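Local coordinates for protein LYND (Lyngbya aestuarii, PDB 4V1T) that probably acts as an ATP-dependent YcaO-type cyclodehydratase that closes cysteine residues of a precursor peptide into thiazoline rings, at residues I9-H14 with V92-S97. Numbering follows the deposited sequence.
Sequences IQPHFH and VAAFWS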
loop_
_atom_site.group_PDB
_atom_site.type_symbol
_atom_site.label_atom_id
_atom_site.label_comp_id
_atom_site.label_asym_id
_atom_site.label_seq_id
_atom_site.Cartn_x
_atom_site.Cartn_y
_atom_site.Cartn_z
ATOM N N ILE B 9 -35.164 13.044 12.044
ATOM C CA ILE B 9 -34.185 12.127 11.516
ATOM C C ILE B 9 -32.920 12.955 11.334
ATOM O O ILE B 9 -32.955 14.098 10.875
ATOM C CB ILE B 9 -34.615 11.502 10.185
ATOM C CG1 ILE B 9 -35.925 10.723 10.351
ATOM C CG2 ILE B 9 -33.536 10.567 9.667
ATOM C CD1 ILE B 9 -35.878 9.587 11.361
ATOM N N GLN B 10 -31.799 12.378 11.720
ATOM C CA GLN B 10 -30.556 13.129 11.758
ATOM C C GLN B 10 -30.266 13.813 10.437
ATOM O O GLN B 10 -30.372 13.191 9.386
ATOM C CB GLN B 10 -29.386 12.241 12.202
ATOM C CG GLN B 10 -29.374 10.799 11.715
ATOM C CD GLN B 10 -28.724 9.895 12.747
ATOM O OE1 GLN B 10 -28.871 10.109 13.955
ATOM N NE2 GLN B 10 -27.979 8.903 12.289
ATOM N N PRO B 11 -29.913 15.108 10.498
ATOM C CA PRO B 11 -30.020 16.022 9.358
ATOM C C PRO B 11 -29.000 15.833 8.248
ATOM O O PRO B 11 -29.067 16.551 7.252
ATOM C CB PRO B 11 -29.860 17.398 10.003
ATOM C CG PRO B 11 -29.037 17.155 11.204
ATOM C CD PRO B 11 -29.449 15.807 11.712
ATOM N N HIS B 12 -28.083 14.882 8.394
ATOM C CA HIS B 12 -27.114 14.637 7.332
ATOM C C HIS B 12 -27.738 13.734 6.269
ATOM O O HIS B 12 -27.191 13.569 5.187
ATOM C CB HIS B 12 -25.814 14.049 7.891
ATOM C CG HIS B 12 -25.943 12.662 8.440
ATOM N ND1 HIS B 12 -25.828 11.543 7.651
ATOM C CD2 HIS B 12 -26.139 12.212 9.702
ATOM C CE1 HIS B 12 -25.959 10.463 8.397
ATOM N NE2 HIS B 12 -26.146 10.842 9.647
ATOM N N PHE B 13 -28.903 13.171 6.583
ATOM C CA PHE B 13 -29.643 12.355 5.633
ATOM C C PHE B 13 -30.603 13.186 4.791
ATOM O O PHE B 13 -31.325 14.031 5.305
ATOM C CB PHE B 13 -30.436 11.268 6.356
ATOM C CG PHE B 13 -29.595 10.132 6.860
ATOM C CD1 PHE B 13 -28.679 9.506 6.024
ATOM C CD2 PHE B 13 -29.718 9.687 8.171
ATOM C CE1 PHE B 13 -27.895 8.467 6.490
ATOM C CE2 PHE B 13 -28.940 8.647 8.640
ATOM C CZ PHE B 13 -28.024 8.038 7.801
ATOM N N HIS B 14 -30.588 12.946 3.489
ATOM C CA HIS B 14 -31.674 13.377 2.623
ATOM C C HIS B 14 -32.739 12.278 2.645
ATOM O O HIS B 14 -32.455 11.118 2.339
ATOM C CB HIS B 14 -31.174 13.632 1.204
ATOM C CG HIS B 14 -32.264 13.715 0.188
ATOM N ND1 HIS B 14 -33.307 14.608 0.286
ATOM C CD2 HIS B 14 -32.477 13.011 -0.948
ATOM C CE1 HIS B 14 -34.118 14.450 -0.745
ATOM N NE2 HIS B 14 -33.637 13.485 -1.510
ATOM N N VAL B 92 -24.509 22.592 10.021
ATOM C CA VAL B 92 -23.614 22.267 11.130
ATOM C C VAL B 92 -24.100 21.028 11.886
ATOM O O VAL B 92 -23.319 20.130 12.190
ATOM C CB VAL B 92 -23.480 23.450 12.097
ATOM C CG1 VAL B 92 -22.739 23.047 13.364
ATOM C CG2 VAL B 92 -22.750 24.602 11.422
ATOM N N ALA B 93 -25.394 20.980 12.188
ATOM C CA ALA B 93 -25.977 19.811 12.830
ATOM C C ALA B 93 -25.708 18.566 12.012
ATOM O O ALA B 93 -25.438 17.496 12.567
ATOM C CB ALA B 93 -27.475 19.993 13.034
ATOM N N ALA B 94 -25.782 18.703 10.692
ATOM C CA ALA B 94 -25.555 17.578 9.784
ATOM C C ALA B 94 -24.115 17.082 9.877
ATOM O O ALA B 94 -23.857 15.888 9.818
ATOM C CB ALA B 94 -25.883 17.980 8.358
ATOM N N PHE B 95 -23.176 18.004 10.023
ATOM C CA PHE B 95 -21.778 17.633 10.144
ATOM C C PHE B 95 -21.559 16.752 11.359
ATOM O O PHE B 95 -20.858 15.743 11.297
ATOM C CB PHE B 95 -20.892 18.875 10.218
ATOM C CG PHE B 95 -19.425 18.564 10.151
ATOM C CD1 PHE B 95 -18.772 18.484 8.928
ATOM C CD2 PHE B 95 -18.711 18.324 11.300
ATOM C CE1 PHE B 95 -17.433 18.187 8.874
ATOM C CE2 PHE B 95 -17.358 18.014 11.243
ATOM C CZ PHE B 95 -16.723 17.952 10.031
ATOM N N TRP B 96 -22.193 17.122 12.466
ATOM C CA TRP B 96 -22.013 16.414 13.721
ATOM C C TRP B 96 -22.819 15.131 13.794
ATOM O O TRP B 96 -22.361 14.142 14.365
ATOM C CB TRP B 96 -22.337 17.348 14.891
ATOM C CG TRP B 96 -21.365 18.504 14.949
ATOM C CD1 TRP B 96 -21.658 19.832 14.832
ATOM C CD2 TRP B 96 -19.942 18.421 15.082
ATOM N NE1 TRP B 96 -20.511 20.579 14.895
ATOM C CE2 TRP B 96 -19.440 19.740 15.043
ATOM C CE3 TRP B 96 -19.045 17.363 15.226
ATOM C CZ2 TRP B 96 -18.082 20.030 15.159
ATOM C CZ3 TRP B 96 -17.696 17.645 15.335
ATOM C CH2 TRP B 96 -17.225 18.971 15.301
ATOM N N SER B 97 -24.009 15.128 13.204
ATOM C CA SER B 97 -24.832 13.920 13.203
ATOM C C SER B 97 -24.184 12.866 12.325
ATOM O O SER B 97 -24.323 11.682 12.582
ATOM C CB SER B 97 -26.264 14.199 12.725
ATOM O OG SER B 97 -26.301 14.803 11.445
#
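Ser97 is the hub of this contact, with its hydroxyl at the meeting point of Pro11, His12 and its own helix. Its OG sits 3.1 Å from CD2 of His12, at the edge of the imidazole and near its plane, and 3.3 Å from CD of Pro11. On the helix side the hydroxyl looks back at the carbonyls of Ala93 and Ala94, and its single proton can go to either one. That arrangement follows from chi1 of 56°, which tucks OG between the backbone N and the carbonyl carbon. Pro11 meets the helix through CG and CD, CG lying 3.7 Å from CB of Ala93 and 3.6 Å from the backbone N of Ala94. Beside it, CB of His12 rests 3.3 Å from the carbonyl O of Ala94; with CG of His12 set between its backbone N and carbonyl carbon (chi1 68°), the imidazole turns its edge to Ser97. Small side chains on the helix allow this closeness: the CA atoms of His12 and Ala94 are just 4.1 Å apart. An alanine in place of His12 removes the ring and would probably leave Ser97 OG less closely packed. Further out, a type I beta turn from Gln10 to Phe13, closed by Phe13 N to Gln10 O at 3.2 Å, presents Pro11 and His12 together. CE1 of His12 lies over one face of the Phe13 ring, toward its rim. Arg246 of the second subunit hydrogen-bonds the carbonyl O of Pro11, and Ala247 of that subunit packs on Ala94, so the dimer interface borders this junction. The turn, in the winged helix-turn-helix domain between strands 6-9 and 14-18, thus meets helix 90-98 without a hydrogen bond between the segments; fit of shape, not a directed bond, holds them together.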